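Local coordinates for cytochrome C-type biogenesis protein ccmF (Thermus thermophilus, PDB 6ZMQ) that acts as a membrane-bound haem lyase in cytochrome c maturation, carrying haem b among its transmembrane helices and probably attaching haem to the apocytochrome, at residues A74-L79 / V101-P106; A209-R214 / L341-R346; L440-A445 / F469-A474; R560-A565 / H580-M585. All coordinates share one frame; numbering follows the deposited sequence.

Contact 1: residues A74-L79 / V101-P106; sequences ALEWAL and VTLVTP
L75 lies across from P106 and L79 from T102, each pair with its CA atoms 6.2 Å apart, so residues 74-79 and 101-106 run in opposite senses with nearly even spacing. No hydrogen bond joins the two backbones; the contact is made by side chains and by carbonyl groups lying against carbon. L79 and the P106 ring carry its apolar part. The two methyls of L79 divide the work: CD1 rests on the ring at P106 CG, 3.7 Å away, while CD2 meets CG2 of T105. Meanwhile L79 CB faces the carbonyl oxygen of T102. One turn earlier L75 reaches the same proline more loosely, with CG 4.4 Å from P106 CB. This packing sets the last turns of helix 61-81, a predicted membrane span, against the short helix that starts at 99 and against P106, ahead of helix 110-129. Helix 87-92 adds Y88 against L75 and N92 against T105. E76 works on another flank. Its CG stands beside the backbone N (chi1 -70°), the chain bends at chi2, and the side chain crosses those of L103 and P106 at about a right angle. There OE2 lies 3.4 Å from L103 CD2, and OE1 is equally close to P106 CG. OE1 also comes 2.9 Å from the backbone O of L103; both are acceptors and no bond is made, and so close an approach is doubtful at this resolution. T102 OG1 turns back to the carbonyls of L99 and P98, which share its one proton.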
loop_
_atom_site.group_PDB
_atom_site.type_symbol
_atom_site.label_atom_id
_atom_site.label_comp_id
_atom_site.label_asym_id
_atom_site.label_seq_id
_atom_site.Cartn_x
_atom_site.Cartn_y
_atom_site.Cartn_z
ATOM N N ALA A 74 6.594 -11.887 23.478
ATOM C CA ALA A 74 7.433 -13.074 23.633
ATOM C C ALA A 74 8.437 -13.199 22.495
ATOM O O ALA A 74 9.596 -13.571 22.728
ATOM C CB ALA A 74 6.564 -14.328 23.701
ATOM N N LEU A 75 8.013 -12.896 21.261
ATOM C CA LEU A 75 8.958 -12.933 20.144
ATOM C C LEU A 75 10.007 -11.823 20.244
ATOM O O LEU A 75 11.187 -12.050 19.943
ATOM C CB LEU A 75 8.212 -12.855 18.813
ATOM C CG LEU A 75 8.904 -13.472 17.586
ATOM C CD1 LEU A 75 9.605 -14.807 17.924
ATOM C CD2 LEU A 75 7.893 -13.670 16.474
ATOM N N GLU A 76 9.599 -10.627 20.689
ATOM C CA GLU A 76 10.549 -9.527 20.894
ATOM C C GLU A 76 11.500 -9.807 22.055
ATOM O O GLU A 76 12.683 -9.448 21.999
ATOM C CB GLU A 76 9.818 -8.206 21.148
ATOM C CG GLU A 76 9.093 -7.642 19.948
ATOM C CD GLU A 76 9.598 -6.266 19.557
ATOM O OE1 GLU A 76 9.742 -6.016 18.341
ATOM O OE2 GLU A 76 9.865 -5.445 20.455
ATOM N N TRP A 77 10.960 -10.363 23.146
ATOM C CA TRP A 77 11.715 -10.901 24.274
ATOM C C TRP A 77 12.795 -11.874 23.817
ATOM O O TRP A 77 13.959 -11.735 24.196
ATOM C CB TRP A 77 10.705 -11.572 25.221
ATOM C CG TRP A 77 11.132 -12.079 26.593
ATOM C CD1 TRP A 77 12.326 -12.650 26.957
ATOM C CD2 TRP A 77 10.318 -12.090 27.772
ATOM N NE1 TRP A 77 12.301 -13.006 28.283
ATOM C CE2 TRP A 77 11.081 -12.668 28.809
ATOM C CE3 TRP A 77 9.019 -11.655 28.051
ATOM C CZ2 TRP A 77 10.588 -12.822 30.102
ATOM C CZ3 TRP A 77 8.530 -11.807 29.333
ATOM C CH2 TRP A 77 9.312 -12.388 30.344
ATOM N N ALA A 78 12.417 -12.862 22.999
ATOM C CA ALA A 78 13.362 -13.873 22.525
ATOM C C ALA A 78 14.405 -13.273 21.591
ATOM O O ALA A 78 15.577 -13.667 21.613
ATOM C CB ALA A 78 12.606 -15.001 21.822
ATOM N N LEU A 79 13.992 -12.316 20.760
ATOM C CA LEU A 79 14.930 -11.651 19.862
ATOM C C LEU A 79 15.881 -10.721 20.607
ATOM O O LEU A 79 16.984 -10.449 20.119
ATOM C CB LEU A 79 14.146 -10.907 18.790
ATOM C CG LEU A 79 13.978 -11.881 17.638
ATOM C CD1 LEU A 79 12.828 -11.539 16.769
ATOM C CD2 LEU A 79 15.235 -11.797 16.847
ATOM N N VAL A 101 17.163 -3.442 13.995
ATOM C CA VAL A 101 16.783 -4.594 13.193
ATOM C C VAL A 101 16.338 -5.742 14.093
ATOM O O VAL A 101 15.640 -6.645 13.640
ATOM C CB VAL A 101 17.911 -5.017 12.220
ATOM C CG1 VAL A 101 18.973 -5.849 12.912
ATOM C CG2 VAL A 101 17.349 -5.711 10.961
ATOM N N THR A 102 16.709 -5.734 15.383
ATOM C CA THR A 102 16.166 -6.729 16.307
ATOM C C THR A 102 14.721 -6.440 16.691
ATOM O O THR A 102 14.014 -7.363 17.109
ATOM C CB THR A 102 17.005 -6.824 17.585
ATOM O OG1 THR A 102 17.283 -5.511 18.083
ATOM C CG2 THR A 102 18.299 -7.565 17.336
ATOM N N LEU A 103 14.267 -5.190 16.571
ATOM C CA LEU A 103 12.870 -4.890 16.848
ATOM C C LEU A 103 11.985 -5.013 15.613
ATOM O O LEU A 103 10.758 -5.035 15.754
ATOM C CB LEU A 103 12.706 -3.491 17.467
ATOM C CG LEU A 103 13.437 -3.193 18.791
ATOM C CD1 LEU A 103 14.081 -1.803 18.794
ATOM C CD2 LEU A 103 12.540 -3.403 20.016
ATOM N N VAL A 104 12.567 -5.087 14.416
ATOM C CA VAL A 104 11.808 -5.290 13.188
ATOM C C VAL A 104 12.055 -6.670 12.585
ATOM O O VAL A 104 11.498 -6.992 11.528
ATOM C CB VAL A 104 12.086 -4.177 12.167
ATOM C CG1 VAL A 104 11.907 -2.803 12.810
ATOM C CG2 VAL A 104 13.472 -4.324 11.550
ATOM N N THR A 105 12.850 -7.502 13.247
ATOM C CA THR A 105 12.863 -8.954 13.040
ATOM C C THR A 105 11.567 -9.685 13.460
ATOM O O THR A 105 11.218 -10.656 12.770
ATOM C CB THR A 105 14.088 -9.548 13.753
ATOM O OG1 THR A 105 15.250 -8.836 13.329
ATOM C CG2 THR A 105 14.351 -10.988 13.342
ATOM N N PRO A 106 10.780 -9.290 14.488
ATOM C CA PRO A 106 9.498 -9.998 14.726
ATOM C C PRO A 106 8.426 -9.892 13.637
ATOM O O PRO A 106 7.322 -10.382 13.871
ATOM C CB PRO A 106 8.978 -9.358 16.023
ATOM C CG PRO A 106 10.146 -9.024 16.722
ATOM C CD PRO A 106 11.056 -8.468 15.694
#

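Contact 2: residues A209-R214 / L341-R346; sequences AAMATR and LGLLSR
M211 reaches L343 and L344 with CG beside its backbone N (chi1 -72°) and a bend at chi3 that swings the terminal methyl round. R346, by contrast, holds CG between backbone N and carbonyl carbon (chi1 68°), then runs extended from CG to NE toward A212 and R214. The methionine makes the apolar half of the contact: CE rests 3.7 Å from L343 CB, and SD lies 3.6 Å from L344 CB. Beside it, L343 CD1 touches the methyl of A212. These are the final turns of helices 185-213 and 325-345, two predicted membrane spans that end side by side with their axes 9.2 Å apart and 31° from parallel. F292 of helix 288-307 packs on both M211 and L344, and L140 of helix 135-157 backs A212. At the helix ends the chemistry changes. R346 sets one face of its guanidinium against the carbonyl oxygen of M211, and its NH1 comes 3.4 Å from A212 CA. At R214 the chain leaves helical geometry with positive phi, and one face of the R214 guanidinium lies against A212 O, which stands 3.4 Å from the plane and over its centre. The two arginines cross at about a right angle, R214 NH2 only 3.6 Å from R346 NH2. Their like charges should repel, and the carbonyl oxygens at the helix end may partly offset that repulsion.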
loop_
_atom_site.group_PDB
_atom_site.type_symbol
_atom_site.label_atom_id
_atom_site.label_comp_id
_atom_site.label_asym_id
_atom_site.label_seq_id
_atom_site.Cartn_x
_atom_site.Cartn_y
_atom_site.Cartn_z
ATOM N N ALA A 209 -22.234 -7.419 7.942
ATOM C CA ALA A 209 -23.285 -7.208 8.910
ATOM C C ALA A 209 -24.513 -6.592 8.257
ATOM O O ALA A 209 -25.622 -7.116 8.428
ATOM C CB ALA A 209 -22.739 -6.327 10.015
ATOM N N ALA A 210 -24.305 -5.552 7.426
ATOM C CA ALA A 210 -25.401 -4.718 6.927
ATOM C C ALA A 210 -26.327 -5.494 6.004
ATOM O O ALA A 210 -27.548 -5.505 6.213
ATOM C CB ALA A 210 -24.848 -3.497 6.192
ATOM N N MET A 211 -25.751 -6.259 5.070
ATOM C CA MET A 211 -26.513 -7.111 4.166
ATOM C C MET A 211 -27.197 -8.273 4.869
ATOM O O MET A 211 -28.102 -8.882 4.284
ATOM C CB MET A 211 -25.604 -7.686 3.074
ATOM C CG MET A 211 -25.157 -6.677 2.041
ATOM S SD MET A 211 -23.691 -7.175 1.101
ATOM C CE MET A 211 -22.719 -8.103 2.298
ATOM N N ALA A 212 -26.776 -8.616 6.084
ATOM C CA ALA A 212 -27.540 -9.580 6.852
ATOM C C ALA A 212 -28.500 -8.924 7.828
ATOM O O ALA A 212 -29.465 -9.570 8.250
ATOM C CB ALA A 212 -26.605 -10.530 7.595
ATOM N N THR A 213 -28.265 -7.665 8.201
ATOM C CA THR A 213 -29.137 -7.009 9.168
ATOM C C THR A 213 -30.176 -6.156 8.440
ATOM O O THR A 213 -31.106 -5.625 9.062
ATOM C CB THR A 213 -28.256 -6.213 10.154
ATOM O OG1 THR A 213 -27.215 -7.088 10.599
ATOM C CG2 THR A 213 -28.984 -5.838 11.437
ATOM N N ARG A 214 -30.032 -6.064 7.111
ATOM C CA ARG A 214 -30.965 -5.435 6.169
ATOM C C ARG A 214 -31.100 -3.931 6.400
ATOM O O ARG A 214 -32.117 -3.326 6.050
ATOM C CB ARG A 214 -32.338 -6.126 6.152
ATOM C CG ARG A 214 -32.259 -7.579 5.713
ATOM C CD ARG A 214 -32.918 -8.520 6.707
ATOM N NE ARG A 214 -32.529 -9.903 6.455
ATOM C CZ ARG A 214 -32.571 -10.872 7.364
ATOM N NH1 ARG A 214 -33.021 -10.619 8.584
ATOM N NH2 ARG A 214 -32.188 -12.100 7.046
ATOM N N LEU A 341 -20.026 -11.333 -1.457
ATOM C CA LEU A 341 -20.809 -11.246 -2.683
ATOM C C LEU A 341 -21.999 -12.199 -2.687
ATOM O O LEU A 341 -22.959 -11.949 -3.417
ATOM C CB LEU A 341 -19.890 -11.452 -3.890
ATOM C CG LEU A 341 -18.730 -10.440 -3.959
ATOM C CD1 LEU A 341 -18.020 -10.505 -5.291
ATOM C CD2 LEU A 341 -19.202 -8.995 -3.719
ATOM N N GLY A 342 -22.008 -13.222 -1.827
ATOM C CA GLY A 342 -23.219 -14.009 -1.650
ATOM C C GLY A 342 -24.305 -13.244 -0.920
ATOM O O GLY A 342 -25.479 -13.272 -1.320
ATOM N N LEU A 343 -23.933 -12.537 0.158
ATOM C CA LEU A 343 -24.942 -11.726 0.834
ATOM C C LEU A 343 -25.335 -10.483 0.037
ATOM O O LEU A 343 -26.438 -9.965 0.247
ATOM C CB LEU A 343 -24.492 -11.327 2.240
ATOM C CG LEU A 343 -24.176 -12.402 3.283
ATOM C CD1 LEU A 343 -23.909 -11.740 4.621
ATOM C CD2 LEU A 343 -25.321 -13.403 3.411
ATOM N N LEU A 344 -24.489 -10.007 -0.889
ATOM C CA LEU A 344 -24.967 -8.983 -1.822
ATOM C C LEU A 344 -25.852 -9.581 -2.913
ATOM O O LEU A 344 -26.779 -8.921 -3.397
ATOM C CB LEU A 344 -23.791 -8.179 -2.397
ATOM C CG LEU A 344 -24.042 -7.076 -3.435
ATOM C CD1 LEU A 344 -23.509 -5.748 -2.983
ATOM C CD2 LEU A 344 -23.356 -7.470 -4.715
ATOM N N SER A 345 -25.592 -10.831 -3.302
ATOM C CA SER A 345 -26.449 -11.520 -4.260
ATOM C C SER A 345 -27.854 -11.742 -3.709
ATOM O O SER A 345 -28.833 -11.688 -4.462
ATOM C CB SER A 345 -25.818 -12.852 -4.651
ATOM O OG SER A 345 -26.826 -13.813 -4.904
ATOM N N ARG A 346 -27.981 -11.979 -2.399
ATOM C CA ARG A 346 -29.325 -12.098 -1.830
ATOM C C ARG A 346 -29.973 -10.734 -1.558
ATOM O O ARG A 346 -31.118 -10.672 -1.095
ATOM C CB ARG A 346 -29.322 -12.995 -0.591
ATOM C CG ARG A 346 -28.634 -12.527 0.670
ATOM C CD ARG A 346 -29.216 -13.367 1.813
ATOM N NE ARG A 346 -28.744 -13.026 3.151
ATOM C CZ ARG A 346 -29.462 -12.393 4.074
ATOM N NH1 ARG A 346 -28.992 -12.264 5.306
ATOM N NH2 ARG A 346 -30.691 -11.981 3.799
#

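Contact 3: residues L440-A445 / F469-A474; sequences LVLLLA and FLYNAA
The hydroxyl of Y471, the residue whose ring packs against L442, is held by a hydrogen bond with the carbonyl oxygen of L418, so the polar tip of this buried side chain is satisfied beyond the helix pair. Between residues 440-445 and 469-474 themselves there is no hydrogen bond. L442 comes up at the ring edge of Y471, its CB near the ring plane and 3.6 Å from CD1. With CG anti to the backbone N (chi1 153°), the tyrosine ring is carried to the side of L442. L442 CD2 lies against the backbone O of Y471, 3.4 Å away, and against the methyl of A474 at 3.8 Å. That methyl also meets A445 CB, again at 3.8 Å. The backbones come nearest at A445 and Y471, CA to CA 5.0 Å. Such small side chains as the two alanines allow a close antiparallel approach, with the short axes 8.1 Å apart and 144° between their directions. L470 borders the pair, its CB beside the A445 carbonyl. Helices 439-454 and 460-484 thus form an antiparallel pair of neighbouring predicted membrane spans. L442 also touches A475 and L478 further along the second. F469 turns to A514, L515 and L518 of helix 501-525, which carries the haem ligand H510; the side chain of Y471 is about 9 Å from the haem.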
loop_
_atom_site.group_PDB
_atom_site.type_symbol
_atom_site.label_atom_id
_atom_site.label_comp_id
_atom_site.label_asym_id
_atom_site.label_seq_id
_atom_site.Cartn_x
_atom_site.Cartn_y
_atom_site.Cartn_z
ATOM N N LEU A 440 -15.560 24.477 -21.303
ATOM C CA LEU A 440 -14.684 25.174 -22.239
ATOM C C LEU A 440 -13.337 25.536 -21.625
ATOM O O LEU A 440 -12.296 25.217 -22.214
ATOM C CB LEU A 440 -15.365 26.429 -22.787
ATOM C CG LEU A 440 -16.353 26.189 -23.922
ATOM C CD1 LEU A 440 -17.504 27.159 -23.838
ATOM C CD2 LEU A 440 -15.626 26.291 -25.266
ATOM N N VAL A 441 -13.338 26.234 -20.467
ATOM C CA VAL A 441 -12.087 26.826 -19.966
ATOM C C VAL A 441 -11.118 25.732 -19.529
ATOM O O VAL A 441 -9.914 25.793 -19.823
ATOM C CB VAL A 441 -12.356 27.878 -18.862
ATOM C CG1 VAL A 441 -13.136 27.342 -17.679
ATOM C CG2 VAL A 441 -11.054 28.542 -18.393
ATOM N N LEU A 442 -11.673 24.648 -18.971
ATOM C CA LEU A 442 -10.929 23.423 -18.702
ATOM C C LEU A 442 -10.343 22.837 -19.974
ATOM O O LEU A 442 -9.125 22.610 -20.047
ATOM C CB LEU A 442 -11.854 22.405 -18.043
ATOM C CG LEU A 442 -12.175 22.695 -16.590
ATOM C CD1 LEU A 442 -13.257 21.766 -16.070
ATOM C CD2 LEU A 442 -10.898 22.566 -15.814
ATOM N N LEU A 443 -11.184 22.720 -21.019
ATOM C CA LEU A 443 -10.732 22.239 -22.321
ATOM C C LEU A 443 -9.709 23.194 -22.901
ATOM O O LEU A 443 -8.706 22.746 -23.467
ATOM C CB LEU A 443 -11.919 22.068 -23.281
ATOM C CG LEU A 443 -12.006 21.001 -24.385
ATOM C CD1 LEU A 443 -13.440 20.930 -24.910
ATOM C CD2 LEU A 443 -11.030 21.248 -25.537
ATOM N N LEU A 444 -9.905 24.505 -22.650
ATOM C CA LEU A 444 -8.969 25.536 -23.087
ATOM C C LEU A 444 -7.606 25.311 -22.469
ATOM O O LEU A 444 -6.602 25.232 -23.196
ATOM C CB LEU A 444 -9.499 26.925 -22.732
ATOM C CG LEU A 444 -8.569 28.089 -23.074
ATOM C CD1 LEU A 444 -9.266 29.088 -23.982
ATOM C CD2 LEU A 444 -8.073 28.789 -21.805
ATOM N N ALA A 445 -7.594 25.065 -21.144
ATOM C CA ALA A 445 -6.359 24.742 -20.439
ATOM C C ALA A 445 -5.766 23.454 -20.974
ATOM O O ALA A 445 -4.566 23.416 -21.303
ATOM C CB ALA A 445 -6.625 24.628 -18.941
ATOM N N PHE A 469 -2.464 17.709 -16.933
ATOM C CA PHE A 469 -2.087 18.351 -15.674
ATOM C C PHE A 469 -2.520 19.814 -15.627
ATOM O O PHE A 469 -2.918 20.311 -14.566
ATOM C CB PHE A 469 -0.583 18.243 -15.457
ATOM C CG PHE A 469 -0.079 19.035 -14.278
ATOM C CD1 PHE A 469 -0.342 18.589 -12.982
ATOM C CD2 PHE A 469 0.651 20.216 -14.462
ATOM C CE1 PHE A 469 0.103 19.291 -11.880
ATOM C CE2 PHE A 469 1.112 20.950 -13.374
ATOM C CZ PHE A 469 0.840 20.486 -12.067
ATOM N N LEU A 470 -2.412 20.530 -16.754
ATOM C CA LEU A 470 -2.829 21.934 -16.788
ATOM C C LEU A 470 -4.341 22.063 -16.657
ATOM O O LEU A 470 -4.838 22.938 -15.936
ATOM C CB LEU A 470 -2.331 22.603 -18.069
ATOM C CG LEU A 470 -0.951 23.245 -17.911
ATOM C CD1 LEU A 470 -0.193 23.315 -19.217
ATOM C CD2 LEU A 470 -1.097 24.641 -17.305
ATOM N N TYR A 471 -5.076 21.165 -17.319
ATOM C CA TYR A 471 -6.517 21.020 -17.137
ATOM C C TYR A 471 -6.873 20.698 -15.684
ATOM O O TYR A 471 -7.864 21.213 -15.146
ATOM C CB TYR A 471 -6.998 19.911 -18.079
ATOM C CG TYR A 471 -8.235 19.175 -17.634
ATOM C CD1 TYR A 471 -9.483 19.762 -17.760
ATOM C CD2 TYR A 471 -8.156 17.901 -17.071
ATOM C CE1 TYR A 471 -10.621 19.109 -17.349
ATOM C CE2 TYR A 471 -9.285 17.252 -16.638
ATOM C CZ TYR A 471 -10.519 17.855 -16.791
ATOM O OH TYR A 471 -11.655 17.203 -16.385
ATOM N N ASN A 472 -6.060 19.859 -15.028
ATOM C CA ASN A 472 -6.342 19.444 -13.657
ATOM C C ASN A 472 -6.109 20.579 -12.667
ATOM O O ASN A 472 -6.921 20.781 -11.756
ATOM C CB ASN A 472 -5.485 18.234 -13.288
ATOM C CG ASN A 472 -6.204 16.909 -13.500
ATOM O OD1 ASN A 472 -7.392 16.791 -13.230
ATOM N ND2 ASN A 472 -5.472 15.899 -13.959
ATOM N N ALA A 473 -5.006 21.320 -12.821
ATOM C CA ALA A 473 -4.760 22.489 -11.975
ATOM C C ALA A 473 -5.796 23.583 -12.214
ATOM O O ALA A 473 -6.171 24.307 -11.272
ATOM C CB ALA A 473 -3.352 23.033 -12.215
ATOM N N ALA A 474 -6.289 23.687 -13.458
ATOM C CA ALA A 474 -7.411 24.570 -13.767
ATOM C C ALA A 474 -8.672 24.166 -13.005
ATOM O O ALA A 474 -9.387 25.025 -12.478
ATOM C CB ALA A 474 -7.672 24.569 -15.272
#

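Contact 4: residues R560-A565 / H580-M585; sequences RFAVEA and HFYPQM
R560 lays its guanidinium over the hydroxyl end of the Y582 ring, with Y582 CZ 3.4 Å from the guanidinium plane and over its centre, the two planes 32° apart; NE is offset toward the ring's rim. The methylene before it joins in: R560 CD sits 4.0 Å from the ring centroid in a CH-pi contact. Although R560 NH2 is close to Y582 OH, the angle is too poor for a hydrogen bond; NH1 instead makes a salt bridge to E557. Further back, R560 CB and CG lie on the side-chain amide of Q584. The segments take in parts of the hairpin of strands 561-566 and 578-581, the middle strands of a four-stranded antiparallel sheet, and the loop residues beside them. V563 N donates to F581 O at 3.0 Å in a nearly straight bond (168°), while V563 CG2 packs on F581 CB. E564 OE2 stands over one face of the H580 ring. At the far end M585 makes a Met-aromatic contact, its SD 4.9 Å from the F561 centroid and oblique to the ring. One straight backbone bond is joined by several side-chain contacts, and E557 meets the arginine's charge while the flat groups of R560 and Y582 pack face to face at a tilt.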
loop_
_atom_site.group_PDB
_atom_site.type_symbol
_atom_site.label_atom_id
_atom_site.label_comp_id
_atom_site.label_asym_id
_atom_site.label_seq_id
_atom_site.Cartn_x
_atom_site.Cartn_y
_atom_site.Cartn_z
ATOM N N ARG A 560 28.528 -6.397 5.621
ATOM C CA ARG A 560 28.825 -6.167 4.223
ATOM C C ARG A 560 30.016 -5.230 4.122
ATOM O O ARG A 560 30.251 -4.350 4.976
ATOM C CB ARG A 560 27.623 -5.657 3.397
ATOM C CG ARG A 560 26.705 -4.545 3.914
ATOM C CD ARG A 560 27.251 -3.126 3.772
ATOM N NE ARG A 560 26.159 -2.165 3.900
ATOM C CZ ARG A 560 26.284 -0.844 3.814
ATOM N NH1 ARG A 560 27.469 -0.282 3.594
ATOM N NH2 ARG A 560 25.209 -0.076 3.928
ATOM N N PHE A 561 30.832 -5.597 3.147
ATOM C CA PHE A 561 31.978 -4.875 2.643
ATOM C C PHE A 561 31.476 -4.109 1.432
ATOM O O PHE A 561 30.678 -4.639 0.650
ATOM C CB PHE A 561 33.082 -5.862 2.247
ATOM C CG PHE A 561 33.591 -6.719 3.393
ATOM C CD1 PHE A 561 32.965 -7.921 3.736
ATOM C CD2 PHE A 561 34.680 -6.311 4.141
ATOM C CE1 PHE A 561 33.425 -8.694 4.797
ATOM C CE2 PHE A 561 35.158 -7.087 5.189
ATOM C CZ PHE A 561 34.526 -8.273 5.523
ATOM N N ALA A 562 31.886 -2.861 1.303
ATOM C CA ALA A 562 31.361 -2.021 0.243
ATOM C C ALA A 562 32.474 -1.603 -0.704
ATOM O O ALA A 562 33.630 -1.439 -0.304
ATOM C CB ALA A 562 30.673 -0.791 0.831
ATOM N N VAL A 563 32.119 -1.437 -1.976
ATOM C CA VAL A 563 33.073 -0.961 -2.968
ATOM C C VAL A 563 32.462 0.157 -3.799
ATOM O O VAL A 563 31.238 0.330 -3.869
ATOM C CB VAL A 563 33.629 -2.088 -3.869
ATOM C CG1 VAL A 563 34.711 -2.885 -3.135
ATOM C CG2 VAL A 563 32.515 -3.008 -4.292
ATOM N N GLU A 564 33.354 0.911 -4.442
ATOM C CA GLU A 564 33.133 2.291 -4.841
ATOM C C GLU A 564 33.432 2.480 -6.319
ATOM O O GLU A 564 34.191 1.711 -6.904
ATOM C CB GLU A 564 34.044 3.230 -4.009
ATOM C CG GLU A 564 33.590 3.447 -2.581
ATOM C CD GLU A 564 32.321 4.242 -2.479
ATOM O OE1 GLU A 564 31.990 4.984 -3.429
ATOM O OE2 GLU A 564 31.619 4.082 -1.463
ATOM N N ALA A 565 32.770 3.457 -6.930
ATOM C CA ALA A 565 33.238 4.108 -8.151
ATOM C C ALA A 565 33.173 5.615 -7.917
ATOM O O ALA A 565 32.081 6.193 -7.862
ATOM C CB ALA A 565 32.408 3.703 -9.367
ATOM N N HIS A 580 27.543 2.981 -5.266
ATOM C CA HIS A 580 27.977 1.971 -4.316
ATOM C C HIS A 580 27.793 0.561 -4.872
ATOM O O HIS A 580 27.145 0.355 -5.902
ATOM C CB HIS A 580 27.173 2.157 -3.043
ATOM C CG HIS A 580 27.940 1.986 -1.774
ATOM N ND1 HIS A 580 28.234 3.053 -0.952
ATOM C CD2 HIS A 580 28.398 0.884 -1.136
ATOM C CE1 HIS A 580 28.883 2.623 0.113
ATOM N NE2 HIS A 580 28.999 1.311 0.025
ATOM N N PHE A 581 28.379 -0.415 -4.175
ATOM C CA PHE A 581 28.175 -1.818 -4.524
ATOM C C PHE A 581 28.438 -2.662 -3.293
ATOM O O PHE A 581 29.358 -2.348 -2.529
ATOM C CB PHE A 581 29.134 -2.258 -5.628
ATOM C CG PHE A 581 28.536 -3.197 -6.620
ATOM C CD1 PHE A 581 27.572 -4.118 -6.246
ATOM C CD2 PHE A 581 28.966 -3.179 -7.935
ATOM C CE1 PHE A 581 27.031 -4.980 -7.168
ATOM C CE2 PHE A 581 28.422 -4.041 -8.864
ATOM C CZ PHE A 581 27.454 -4.948 -8.483
ATOM N N TYR A 582 27.693 -3.753 -3.112
ATOM C CA TYR A 582 28.028 -4.669 -2.030
ATOM C C TYR A 582 28.285 -6.068 -2.557
ATOM O O TYR A 582 27.335 -6.743 -2.977
ATOM C CB TYR A 582 26.934 -4.752 -0.975
ATOM C CG TYR A 582 26.496 -3.428 -0.486
ATOM C CD1 TYR A 582 27.411 -2.557 0.081
ATOM C CD2 TYR A 582 25.156 -3.078 -0.505
ATOM C CE1 TYR A 582 27.018 -1.339 0.541
ATOM C CE2 TYR A 582 24.742 -1.877 -0.006
ATOM C CZ TYR A 582 25.680 -0.998 0.508
ATOM O OH TYR A 582 25.294 0.225 1.002
ATOM N N PRO A 583 29.482 -6.777 -2.233
ATOM C CA PRO A 583 29.938 -8.381 -2.146
ATOM C C PRO A 583 29.227 -8.392 -0.767
ATOM O O PRO A 583 29.804 -7.880 0.141
ATOM C CB PRO A 583 31.434 -8.207 -2.332
ATOM C CG PRO A 583 31.502 -7.015 -3.198
ATOM C CD PRO A 583 30.756 -6.088 -2.295
ATOM N N GLN A 584 27.933 -8.780 -0.653
ATOM C CA GLN A 584 27.288 -8.853 0.657
ATOM C C GLN A 584 27.383 -10.295 1.147
ATOM O O GLN A 584 26.871 -11.206 0.497
ATOM C CB GLN A 584 25.845 -8.351 0.582
ATOM C CG GLN A 584 25.177 -8.105 1.944
ATOM C CD GLN A 584 24.499 -6.739 2.033
ATOM O OE1 GLN A 584 24.614 -5.918 1.125
ATOM N NE2 GLN A 584 23.799 -6.493 3.136
ATOM N N MET A 585 28.063 -10.498 2.282
ATOM C CA MET A 585 28.490 -11.834 2.709
ATOM C C MET A 585 27.328 -12.763 3.093
ATOM O O MET A 585 27.455 -13.986 2.952
ATOM C CB MET A 585 29.464 -11.702 3.881
ATOM C CG MET A 585 30.667 -10.788 3.636
ATOM S SD MET A 585 31.852 -11.396 2.413
ATOM C CE MET A 585 31.773 -10.129 1.153
#

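How the contacts relate
Contacts 1, 2 and 3 join helices in predicted membrane spans, each a different pair, whereas contact 4 joins two strands of a sheet in the later part of the chain. Contact 1 is the most buried and mostly apolar, with a carboxylate at its flank; contacts 2, 3 and 4 are partly buried. Contact 2 is half apolar and half basic, since it lies where two helices end. Contact 3 holds no charge and stands nearest the haem. Contact 4 alone has a cross-segment hydrogen bond and mixes aromatic, charged and sulfur groups. None touches another: contacts 1 and 4 come nearest, with about 10 Å between closest atoms, while contacts 2 and 4 lie on opposite sides of the chain's centre.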